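Local coordinates for glycosyl hydrolase, family 8 (Clostridium perfringens, PDB 3REN), which acts as an alpha-amylase, probably cleaving the alpha-glucosidic bonds of starch-like glucans on an (alpha/alpha)6-barrel scaffold, at residues F27-I30 / E31-S35; K315-S319 / V320-G324; F325-E328 / K329-S332. All blocks are in the same frame, centred on the assembly; numbering follows the deposited sequence.

From the N terminus, contact 1 comes first: Phe27-Ser35 forms the last two turns of helix 21-33 and the exit from it. Far along the chain, contacts 2 and 3 follow in direct succession within the loop between helices 299-312 and 335-346. Contact 2 folds Lys315-Gly324 through three beta turns, and contact 3 closes Phe325-Ser332 as a bulged hairpin turn. The three lie in series, neither nested nor crossed. Contact 2 bridges the other two: Phe29 packs on Leu321 and Gly324, while Leu321 also reaches Asn331 and Asp327 O. The first helix of the barrel, 21-33, is thereby tied to the loop leading into helix 335-346, and the side chains of that helix touch Phe27, Phe29 and Ile30.

Contact 1 (F27-I30 / E31-S35). With MG (magnesium ion), chain D; EDO (1,2-ethanediol), chain I; EDO (1,2-ethanediol), chain G.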
ATOM      1  N   PHE A  27       3.973  -3.600 -15.989  1.00 11.88           N
ATOM      2  CA  PHE A  27       2.821  -4.530 -15.994  1.00 12.75           C
ATOM      3  C   PHE A  27       3.195  -5.856 -16.668  1.00 12.80           C
ATOM      4  O   PHE A  27       2.865  -6.953 -16.151  1.00 12.56           O
ATOM      5  CB  PHE A  27       1.610  -3.921 -16.711  1.00 11.97           C
ATOM      6  CG  PHE A  27       0.412  -4.829 -16.694  1.00 14.86           C
ATOM      7  CD1 PHE A  27      -0.462  -4.811 -15.601  1.00 15.34           C
ATOM      8  CD2 PHE A  27       0.192  -5.733 -17.728  1.00 12.18           C
ATOM      9  CE1 PHE A  27      -1.552  -5.685 -15.543  1.00 17.35           C
ATOM     10  CE2 PHE A  27      -0.888  -6.611 -17.675  1.00 17.90           C
ATOM     11  CZ  PHE A  27      -1.769  -6.579 -16.580  1.00 18.73           C
ATOM     12  N   ASP A  28       3.910  -5.761 -17.789  1.00 12.29           N
ATOM     13  CA  ASP A  28       4.382  -6.970 -18.510  1.00 13.51           C
ATOM     14  C   ASP A  28       5.270  -7.841 -17.620  1.00 12.46           C
ATOM     15  O   ASP A  28       5.174  -9.066 -17.649  1.00 13.26           O
ATOM     16  CB  ASP A  28       5.175  -6.636 -19.783  1.00 13.21           C
ATOM     17  CG  ASP A  28       4.276  -6.200 -20.978  1.00 19.25           C
ATOM     18  OD1 ASP A  28       3.015  -6.265 -20.897  1.00 20.40           O
ATOM     19  OD2 ASP A  28       4.866  -5.734 -21.996  1.00 22.66           O
ATOM     20  N   PHE A  29       6.171  -7.225 -16.877  1.00 12.36           N
ATOM     21  CA  PHE A  29       7.027  -7.986 -15.940  1.00 12.63           C
ATOM     22  C   PHE A  29       6.180  -8.660 -14.855  1.00 12.40           C
ATOM     23  O   PHE A  29       6.388  -9.845 -14.552  1.00 11.61           O
ATOM     24  CB  PHE A  29       8.059  -7.065 -15.271  1.00 12.87           C
ATOM     25  CG  PHE A  29       8.803  -7.721 -14.152  1.00 13.80           C
ATOM     26  CD1 PHE A  29       9.714  -8.747 -14.425  1.00 12.03           C
ATOM     27  CD2 PHE A  29       8.598  -7.310 -12.838  1.00 10.12           C
ATOM     28  CE1 PHE A  29      10.401  -9.387 -13.394  1.00 14.90           C
ATOM     29  CE2 PHE A  29       9.298  -7.935 -11.793  1.00 12.11           C
ATOM     30  CZ  PHE A  29      10.183  -8.998 -12.072  1.00 10.21           C
ATOM     31  N   ILE A  30       5.258  -7.904 -14.263  1.00 11.73           N
ATOM     32  CA  ILE A  30       4.412  -8.450 -13.188  1.00 12.05           C
ATOM     33  C   ILE A  30       3.524  -9.567 -13.729  1.00 12.61           C
ATOM     34  O   ILE A  30       3.432 -10.635 -13.140  1.00 12.72           O
ATOM     35  CB  ILE A  30       3.511  -7.370 -12.474  1.00 11.49           C
ATOM     36  CG1 ILE A  30       4.342  -6.376 -11.648  1.00 11.61           C
ATOM     37  CG2 ILE A  30       2.478  -8.039 -11.548  1.00 10.69           C
ATOM     38  CD1 ILE A  30       3.657  -5.005 -11.486  1.00 10.19           C
ATOM     39  N   GLU A  31       2.931  -9.365 -14.899  1.00 13.36           N
ATOM     40  CA  GLU A  31       2.088 -10.410 -15.470  1.00 14.51           C
ATOM     41  C   GLU A  31       2.840 -11.651 -15.949  1.00 15.37           C
ATOM     42  O   GLU A  31       2.439 -12.778 -15.640  1.00 17.06           O
ATOM     43  CB  GLU A  31       1.230  -9.840 -16.603  1.00 16.26           C
ATOM     44  CG  GLU A  31       0.334 -10.871 -17.262  1.00 22.25           C
ATOM     45  CD  GLU A  31      -0.298 -10.347 -18.541  1.00 29.52           C
ATOM     46  OE1 GLU A  31       0.342  -9.544 -19.261  1.00 32.31           O
ATOM     47  OE2 GLU A  31      -1.441 -10.735 -18.805  1.00 33.63           O
ATOM     48  N   LYS A  32       3.909 -11.486 -16.710  1.00 14.53           N
ATOM     49  CA  LYS A  32       4.623 -12.642 -17.254  1.00 14.83           C
ATOM     50  C   LYS A  32       5.657 -13.262 -16.302  1.00 14.70           C
ATOM     51  O   LYS A  32       5.905 -14.505 -16.338  1.00 13.95           O
ATOM     52  CB  LYS A  32       5.303 -12.236 -18.564  1.00 15.23           C
ATOM     53  CG  LYS A  32       4.292 -11.684 -19.558  1.00 18.85           C
ATOM     54  CD  LYS A  32       5.023 -10.985 -20.718  1.00 25.36           C
ATOM     55  CE  LYS A  32       4.019 -10.412 -21.681  1.00 30.99           C
ATOM     56  NZ  LYS A  32       4.791  -9.937 -22.859  1.00 34.31           N
ATOM     57  N   ASP A  33       6.242 -12.433 -15.431  1.00 12.75           N
ATOM     58  CA  ASP A  33       7.365 -12.905 -14.605  1.00 13.09           C
ATOM     59  C   ASP A  33       7.138 -13.017 -13.128  1.00 13.72           C
ATOM     60  O   ASP A  33       7.944 -13.656 -12.430  1.00 14.35           O
ATOM     61  CB  ASP A  33       8.573 -12.059 -14.898  1.00 13.51           C
ATOM     62  CG  ASP A  33       8.936 -12.103 -16.389  1.00 14.07           C
ATOM     63  OD1 ASP A  33       9.213 -13.215 -16.923  1.00 14.56           O
ATOM     64  OD2 ASP A  33       8.905 -11.034 -17.020  1.00 16.82           O
ATOM     65  N   LEU A  34       6.044 -12.443 -12.641  1.00 13.11           N
ATOM     66  CA  LEU A  34       5.754 -12.485 -11.232  1.00 14.38           C
ATOM     67  C   LEU A  34       4.349 -12.996 -10.884  1.00 14.66           C
ATOM     68  O   LEU A  34       3.881 -12.740  -9.785  1.00 13.45           O
ATOM     69  CB  LEU A  34       5.896 -11.076 -10.656  1.00 15.32           C
ATOM     70  CG  LEU A  34       7.129 -10.581  -9.902  1.00 18.29           C
ATOM     71  CD1 LEU A  34       6.709  -9.272  -9.144  1.00 20.86           C
ATOM     72  CD2 LEU A  34       7.724 -11.555  -8.939  1.00 18.93           C
ATOM     73  N   SER A  35       3.713 -13.755 -11.787  1.00 14.53           N
ATOM     74  CA  SER A  35       2.309 -14.116 -11.673  1.00 14.89           C
ATOM     75  C   SER A  35       2.119 -15.509 -12.238  1.00 15.86           C
ATOM     76  O   SER A  35       2.885 -15.949 -13.127  1.00 15.05           O
ATOM     77  CB  SER A  35       1.429 -13.188 -12.556  1.00 15.55           C
ATOM     78  OG  SER A  35       1.187 -11.921 -11.963  1.00 19.17           O
TER
HETATM   79 MG    MG D 372       9.758 -10.454 -18.678  1.00  7.84          MG
HETATM   80  C1  EDO I 376      -1.970 -10.112 -14.434  1.00 26.19           C
HETATM   81  O1  EDO I 376      -3.308 -10.193 -13.936  1.00 25.17           O
HETATM   82  C2  EDO I 376      -1.058  -9.567 -13.340  1.00 25.89           C
HETATM   83  O2  EDO I 376      -0.882 -10.581 -12.359  1.00 25.16           O
HETATM   84  C1  EDO G 374       4.242 -19.400 -16.124  1.00 38.64           C
HETATM   85  O1  EDO G 374       3.129 -19.014 -15.303  1.00 36.37           O
HETATM   86  C2  EDO G 374       4.945 -18.150 -16.645  1.00 38.82           C
HETATM   87  O2  EDO G 374       4.000 -17.246 -17.238  1.00 38.68           O
HETATM   88  O   HOH W   1      11.249 -11.919 -18.527  1.00 29.80           O
HETATM   89  O   HOH W   2      10.995  -9.016 -17.785  1.00 15.87           O
HETATM   90  O   HOH W   3       8.573 -11.480 -20.042  1.00 35.23           O
HETATM   91  O   HOH W   4       8.366  -9.130 -19.126  1.00 17.31           O
HETATM   92  O   HOH W   5      10.603  -9.694 -20.383  1.00 22.87           O
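Asp33 lies one turn beyond Phe29, and its side chain can be followed outward past that residue. Its CB rests against both the carbonyl and the ring of Phe29, 3.1 Å from Phe29 O and 3.5 Å from Phe29 CD1. CG stands anti to its own carbonyl carbon (chi1 -58°), which carries the carboxylate past the ring; the two planes are turned 38° apart. At the tip, OD2 passes 3.6 Å from Phe29 CD1 and binds the magnesium ion at 2.0 Å. Five waters complete an octahedron, one of them trans to OD2, so Asp33 is the single protein ligand. Farther round, Leu34 meets the same ring, its CG 3.9 Å from Phe29 CE2. Elsewhere, the extended Glu31 chain runs obliquely by Phe27, bringing OE1 3.6 Å from Phe27 CE2. Backbone bonds persist from Glu31 N to Phe27 O (2.7 Å) and become more bent at Leu34 N to Ile30 O (3.2 Å, 139°). Phe27 and Ile30 touch Met68 of helix 62-74 and Leu342 of helix 335-346. This is the C-terminal end of an amphipathic barrel helix: Phe27, Phe29 and Ile30 pack on its neighbours, Glu31 and Lys32 face solvent, and a largely hydrated metal sits at its surface.

Contact 2 (K315-S319 / V320-G324); sequences KNKDS and VLYGG. With EDO (1,2-ethanediol), chain L.
Two torsions set Tyr322 and Lys317 side by side: Tyr322 has CG anti to its backbone N (chi1 175°), and the Lys317 chain bends at chi2 (-112°). Both side chains then point the same way, with Lys317 CD 3.8 Å from Tyr322 CZ, so the aliphatic part of the lysine follows the phenol to its end. The ring is met at its edge by a carbonyl, Lys315 O standing 3.3 Å from Tyr322 CE1 and close to the ring plane. Asn316 O approaches the ring more obliquely, 3.4 Å from Tyr322 CD1.

Successive type I turns, Asn316 to Ser319 and Ser319 to Tyr322, share Ser319 and account for this folding back. In the second, Tyr322 N donates to Ser319 O over 3.0 Å. The first is reinforced by an Asx turn, in which Asp318 N donates to Asn316 OD1 at 2.8 Å. A type II turn from Leu321 to Gly324 follows, with Gly323 at positive phi (100°). An ethanediol molecule accepts from Asn316 N through O1 (2.9 Å) and from Lys315 N through O2.

The loop leaves helix 299-312 and returns beside its own start, Gly323 and Gly324 making backbone bonds with Ile314. Leu321 rests on Phe29 and Tyr322 on Met25, both of helix 21-33, before the loop runs on to helix 335-346.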
ATOM      1  N   LYS A 315      16.162  -1.624 -17.156  1.00 19.53           N
ATOM      2  CA  LYS A 315      15.978  -1.241 -18.559  1.00 22.10           C
ATOM      3  C   LYS A 315      16.690  -2.183 -19.533  1.00 23.10           C
ATOM      4  O   LYS A 315      16.450  -2.096 -20.723  1.00 24.32           O
ATOM      5  CB  LYS A 315      16.312   0.259 -18.810  1.00 21.31           C
ATOM      6  CG  LYS A 315      15.257   1.201 -18.176  1.00 20.94           C
ATOM      7  CD  LYS A 315      15.680   2.682 -18.134  1.00 21.57           C
ATOM      8  CE  LYS A 315      16.822   2.951 -17.128  1.00 21.67           C
ATOM      9  NZ  LYS A 315      16.483   2.604 -15.711  1.00 18.08           N
ATOM     10  N   ASN A 316      17.501  -3.102 -19.014  1.00 25.15           N
ATOM     11  CA  ASN A 316      18.257  -4.079 -19.822  1.00 27.33           C
ATOM     12  C   ASN A 316      17.341  -5.126 -20.460  1.00 28.53           C
ATOM     13  O   ASN A 316      16.815  -5.989 -19.739  1.00 28.62           O
ATOM     14  CB  ASN A 316      19.269  -4.797 -18.911  1.00 28.06           C
ATOM     15  CG  ASN A 316      20.209  -5.764 -19.677  1.00 31.44           C
ATOM     16  OD1 ASN A 316      19.982  -6.120 -20.848  1.00 36.75           O
ATOM     17  ND2 ASN A 316      21.259  -6.192 -19.001  1.00 34.57           N
ATOM     18  N   LYS A 317      17.152  -5.086 -21.783  1.00 29.40           N
ATOM     19  CA  LYS A 317      16.238  -6.040 -22.437  1.00 30.50           C
ATOM     20  C   LYS A 317      16.695  -7.511 -22.307  1.00 30.94           C
ATOM     21  O   LYS A 317      15.888  -8.427 -22.511  1.00 31.46           O
ATOM     22  CB  LYS A 317      15.973  -5.697 -23.925  1.00 30.92           C
ATOM     23  CG  LYS A 317      15.806  -4.213 -24.263  1.00 33.01           C
ATOM     24  CD  LYS A 317      14.392  -3.805 -24.693  1.00 37.61           C
ATOM     25  CE  LYS A 317      14.426  -2.335 -25.121  1.00 39.02           C
ATOM     26  NZ  LYS A 317      13.167  -1.830 -25.733  1.00 40.79           N
ATOM     27  N   ASP A 318      17.967  -7.736 -21.974  1.00 31.31           N
ATOM     28  CA  ASP A 318      18.498  -9.112 -21.832  1.00 31.69           C
ATOM     29  C   ASP A 318      18.367  -9.672 -20.406  1.00 30.26           C
ATOM     30  O   ASP A 318      18.734 -10.819 -20.149  1.00 30.77           O
ATOM     31  CB  ASP A 318      19.969  -9.191 -22.295  1.00 32.91           C
ATOM     32  CG  ASP A 318      20.165  -8.741 -23.776  1.00 36.41           C
ATOM     33  OD1 ASP A 318      19.306  -9.058 -24.653  1.00 38.52           O
ATOM     34  OD2 ASP A 318      21.183  -8.044 -24.050  1.00 39.85           O
ATOM     35  N   SER A 319      17.871  -8.858 -19.475  1.00 27.23           N
ATOM     36  CA  SER A 319      17.608  -9.333 -18.126  1.00 24.95           C
ATOM     37  C   SER A 319      16.215  -9.952 -18.061  1.00 23.60           C
ATOM     38  O   SER A 319      15.248  -9.365 -18.557  1.00 22.40           O
ATOM     39  CB  SER A 319      17.637  -8.184 -17.121  1.00 24.59           C
ATOM     40  OG  SER A 319      17.494  -8.695 -15.801  1.00 23.74           O
ATOM     41  N   VAL A 320      16.115 -11.107 -17.402  1.00 22.38           N
ATOM     42  CA  VAL A 320      14.804 -11.665 -17.087  1.00 20.97           C
ATOM     43  C   VAL A 320      13.970 -10.683 -16.259  1.00 20.23           C
ATOM     44  O   VAL A 320      12.733 -10.798 -16.220  1.00 19.90           O
ATOM     45  CB  VAL A 320      14.895 -13.032 -16.384  1.00 21.83           C
ATOM     46  CG1 VAL A 320      15.667 -14.046 -17.258  1.00 22.60           C
ATOM     47  CG2 VAL A 320      15.496 -12.896 -15.004  1.00 21.01           C
ATOM     48  N   LEU A 321      14.627  -9.678 -15.659  1.00 18.69           N
ATOM     49  CA  LEU A 321      13.918  -8.706 -14.817  1.00 17.86           C
ATOM     50  C   LEU A 321      13.562  -7.443 -15.548  1.00 17.90           C
ATOM     51  O   LEU A 321      13.078  -6.501 -14.931  1.00 17.61           O
ATOM     52  CB  LEU A 321      14.688  -8.353 -13.534  1.00 17.76           C
ATOM     53  CG  LEU A 321      15.172  -9.471 -12.636  1.00 17.74           C
ATOM     54  CD1 LEU A 321      15.919  -8.896 -11.423  1.00 15.90           C
ATOM     55  CD2 LEU A 321      13.991 -10.401 -12.240  1.00 15.08           C
ATOM     56  N   TYR A 322      13.807  -7.416 -16.856  1.00 17.65           N
ATOM     57  CA  TYR A 322      13.444  -6.261 -17.668  1.00 17.28           C
ATOM     58  C   TYR A 322      12.033  -5.776 -17.323  1.00 16.86           C
ATOM     59  O   TYR A 322      11.055  -6.527 -17.373  1.00 16.62           O
ATOM     60  CB  TYR A 322      13.522  -6.608 -19.148  1.00 16.93           C
ATOM     61  CG  TYR A 322      13.054  -5.502 -20.030  1.00 20.33           C
ATOM     62  CD1 TYR A 322      13.839  -4.344 -20.197  1.00 23.53           C
ATOM     63  CD2 TYR A 322      11.832  -5.580 -20.695  1.00 23.49           C
ATOM     64  CE1 TYR A 322      13.421  -3.295 -20.995  1.00 23.56           C
ATOM     65  CE2 TYR A 322      11.393  -4.506 -21.512  1.00 25.95           C
ATOM     66  CZ  TYR A 322      12.209  -3.379 -21.655  1.00 26.72           C
ATOM     67  OH  TYR A 322      11.809  -2.318 -22.445  1.00 29.71           O
ATOM     68  N   GLY A 323      11.944  -4.504 -16.981  1.00 16.94           N
ATOM     69  CA  GLY A 323      10.670  -3.864 -16.733  1.00 16.20           C
ATOM     70  C   GLY A 323      10.399  -3.764 -15.241  1.00 15.96           C
ATOM     71  O   GLY A 323       9.599  -2.932 -14.819  1.00 15.67           O
ATOM     72  N   GLY A 324      11.063  -4.611 -14.459  1.00 15.64           N
ATOM     73  CA  GLY A 324      10.834  -4.670 -13.019  1.00 14.97           C
ATOM     74  C   GLY A 324      11.807  -3.915 -12.109  1.00 14.80           C
ATOM     75  O   GLY A 324      12.725  -3.245 -12.575  1.00 14.02           O
TER
HETATM   76  C1  EDO L 379      20.005  -1.786 -15.981  1.00 40.56           C
HETATM   77  O1  EDO L 379      19.073  -2.651 -16.657  1.00 42.64           O
HETATM   78  C2  EDO L 379      19.673  -0.330 -16.279  1.00 39.00           C
HETATM   79  O2  EDO L 379      18.361  -0.031 -15.799  1.00 34.39           O

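Contact 3 (F325-E328 / K329-S332); sequences FGDE and KTNS. With EDO (1,2-ethanediol), chain L.
Asp327 O is the focus of the turn, with amides of the returning chain converging on it. Thr330 N and Ser332 N each donate to Asp327 O weakly, both at 3.4 Å, while Asn331 N lies 2.9 Å from the same oxygen. A stronger bond runs the other way across the two arms of the turn: Asp327 N donates to Ser332 O at 2.9 Å, with an N-H...O angle of 163°. Together these define a single antiparallel, hydrogen-bonded pair. Because Asn331 and Ser332 both face Asp327, the pair contains a G1 beta bulge, and Asn331 has the positive phi (52°) expected at its first position.

The Asp327 side chain works from within the turn. With CG anti to the backbone N (chi1 -173°), OD1 reaches forward to accept from Lys329 N at 3.0 Å, the amide coming from above the carboxylate plane. This is the connection of an Asx turn. Lys329 CB also lies 3.4 Å from that oxygen, but the lysine chain bends repeatedly and its ammonium is not in contact with the carboxylate. Thr330 crosses obliquely, its OG1 3.6 Å from both CB and CG of Asp327.

A further link is made by water: one molecule donates to Glu328 O and to Asn331 OD1, joining the start of the turn to the bulge residue. Outside the turn, Leu321 packs on Asn331, and Glu328 OE2 accepts a weak bond from an ethanediol hydroxyl.

The chemistry is thus mainly that of main-chain amides and carbonyls, supplemented by one carboxylate oxygen. Asp327 serves through its N, O and OD1, so three atoms of one residue take part in closing the turn. The negative charge near Lys329 N would probably favour that amide bond, and the lysine charge may add a longer-range attraction.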
ATOM      1  N   PHE A 325      11.585  -4.052 -10.798  1.00 13.77           N
ATOM      2  CA  PHE A 325      12.475  -3.509  -9.778  1.00 14.32           C
ATOM      3  C   PHE A 325      13.022  -4.662  -8.934  1.00 15.41           C
ATOM      4  O   PHE A 325      12.252  -5.518  -8.448  1.00 12.99           O
ATOM      5  CB  PHE A 325      11.738  -2.532  -8.872  1.00 13.27           C
ATOM      6  CG  PHE A 325      11.301  -1.276  -9.565  1.00 13.27           C
ATOM      7  CD1 PHE A 325      10.155  -1.262 -10.353  1.00 13.15           C
ATOM      8  CD2 PHE A 325      12.035  -0.106  -9.434  1.00 11.90           C
ATOM      9  CE1 PHE A 325       9.750  -0.097 -11.012  1.00 14.24           C
ATOM     10  CE2 PHE A 325      11.634   1.055 -10.084  1.00 14.91           C
ATOM     11  CZ  PHE A 325      10.498   1.053 -10.887  1.00 12.90           C
ATOM     12  N   GLY A 326      14.343  -4.672  -8.775  1.00 15.78           N
ATOM     13  CA  GLY A 326      14.991  -5.694  -7.964  1.00 17.99           C
ATOM     14  C   GLY A 326      16.465  -5.811  -8.276  1.00 19.48           C
ATOM     15  O   GLY A 326      17.044  -4.962  -8.944  1.00 19.18           O
ATOM     16  N   ASP A 327      17.085  -6.877  -7.793  1.00 21.49           N
ATOM     17  CA  ASP A 327      18.519  -6.970  -7.860  1.00 23.06           C
ATOM     18  C   ASP A 327      18.856  -7.920  -8.980  1.00 23.48           C
ATOM     19  O   ASP A 327      18.637  -9.113  -8.855  1.00 23.48           O
ATOM     20  CB  ASP A 327      19.064  -7.442  -6.498  1.00 24.29           C
ATOM     21  CG  ASP A 327      20.607  -7.414  -6.429  1.00 27.35           C
ATOM     22  OD1 ASP A 327      21.277  -7.375  -7.488  1.00 32.49           O
ATOM     23  OD2 ASP A 327      21.146  -7.447  -5.306  1.00 29.29           O
ATOM     24  N   GLU A 328      19.355  -7.383 -10.089  1.00 25.54           N
ATOM     25  CA  GLU A 328      19.797  -8.204 -11.240  1.00 27.60           C
ATOM     26  C   GLU A 328      20.783  -9.321 -10.906  1.00 28.18           C
ATOM     27  O   GLU A 328      20.793 -10.335 -11.599  1.00 28.22           O
ATOM     28  CB  GLU A 328      20.422  -7.342 -12.329  1.00 28.52           C
ATOM     29  CG  GLU A 328      19.461  -6.473 -13.092  1.00 31.83           C
ATOM     30  CD  GLU A 328      20.129  -5.758 -14.255  1.00 35.62           C
ATOM     31  OE1 GLU A 328      20.627  -6.435 -15.197  1.00 37.37           O
ATOM     32  OE2 GLU A 328      20.126  -4.512 -14.243  1.00 37.48           O
ATOM     33  N   LYS A 329      21.600  -9.140  -9.859  1.00 28.69           N
ATOM     34  CA  LYS A 329      22.697 -10.075  -9.537  1.00 28.59           C
ATOM     35  C   LYS A 329      22.186 -11.347  -8.928  1.00 27.21           C
ATOM     36  O   LYS A 329      22.745 -12.399  -9.152  1.00 27.59           O
ATOM     37  CB  LYS A 329      23.687  -9.479  -8.524  1.00 29.50           C
ATOM     38  CG  LYS A 329      24.278  -8.115  -8.884  1.00 34.17           C
ATOM     39  CD  LYS A 329      25.667  -8.232  -9.469  1.00 38.12           C
ATOM     40  CE  LYS A 329      26.590  -7.117  -8.963  1.00 41.08           C
ATOM     41  NZ  LYS A 329      26.154  -5.737  -9.367  1.00 42.84           N
ATOM     42  N   THR A 330      21.130 -11.247  -8.136  1.00 25.40           N
ATOM     43  CA  THR A 330      20.629 -12.374  -7.382  1.00 23.43           C
ATOM     44  C   THR A 330      19.195 -12.737  -7.778  1.00 22.55           C
ATOM     45  O   THR A 330      18.636 -13.673  -7.222  1.00 21.78           O
ATOM     46  CB  THR A 330      20.607 -12.047  -5.869  1.00 23.85           C
ATOM     47  OG1 THR A 330      19.842 -10.852  -5.675  1.00 21.95           O
ATOM     48  CG2 THR A 330      22.043 -11.819  -5.316  1.00 24.71           C
ATOM     49  N   ASN A 331      18.605 -11.999  -8.718  1.00 20.96           N
ATOM     50  CA  ASN A 331      17.157 -12.103  -9.023  1.00 20.08           C
ATOM     51  C   ASN A 331      16.253 -11.961  -7.806  1.00 19.38           C
ATOM     52  O   ASN A 331      15.198 -12.614  -7.708  1.00 18.85           O
ATOM     53  CB  ASN A 331      16.827 -13.390  -9.781  1.00 20.76           C
ATOM     54  CG  ASN A 331      17.298 -13.333 -11.202  1.00 21.65           C
ATOM     55  OD1 ASN A 331      17.560 -12.236 -11.723  1.00 22.81           O
ATOM     56  ND2 ASN A 331      17.418 -14.486 -11.844  1.00 19.39           N
ATOM     57  N   SER A 332      16.655 -11.093  -6.890  1.00 16.97           N
ATOM     58  CA  SER A 332      15.842 -10.804  -5.714  1.00 17.01           C
ATOM     59  C   SER A 332      14.822  -9.684  -6.035  1.00 15.94           C
ATOM     60  O   SER A 332      15.196  -8.612  -6.463  1.00 16.12           O
ATOM     61  CB  SER A 332      16.767 -10.381  -4.558  1.00 16.74           C
ATOM     62  OG  SER A 332      15.989  -9.953  -3.473  1.00 18.95           O
TER
HETATM   63  C1  EDO L 379      20.005  -1.786 -15.981  1.00 40.56           C
HETATM   64  O1  EDO L 379      19.073  -2.651 -16.657  1.00 42.64           O
HETATM   65  C2  EDO L 379      19.673  -0.330 -16.279  1.00 39.00           C
HETATM   66  O2  EDO L 379      18.361  -0.031 -15.799  1.00 34.39           O
HETATM   67  O   HOH W   6      19.027 -11.006 -13.361  1.00 28.07           O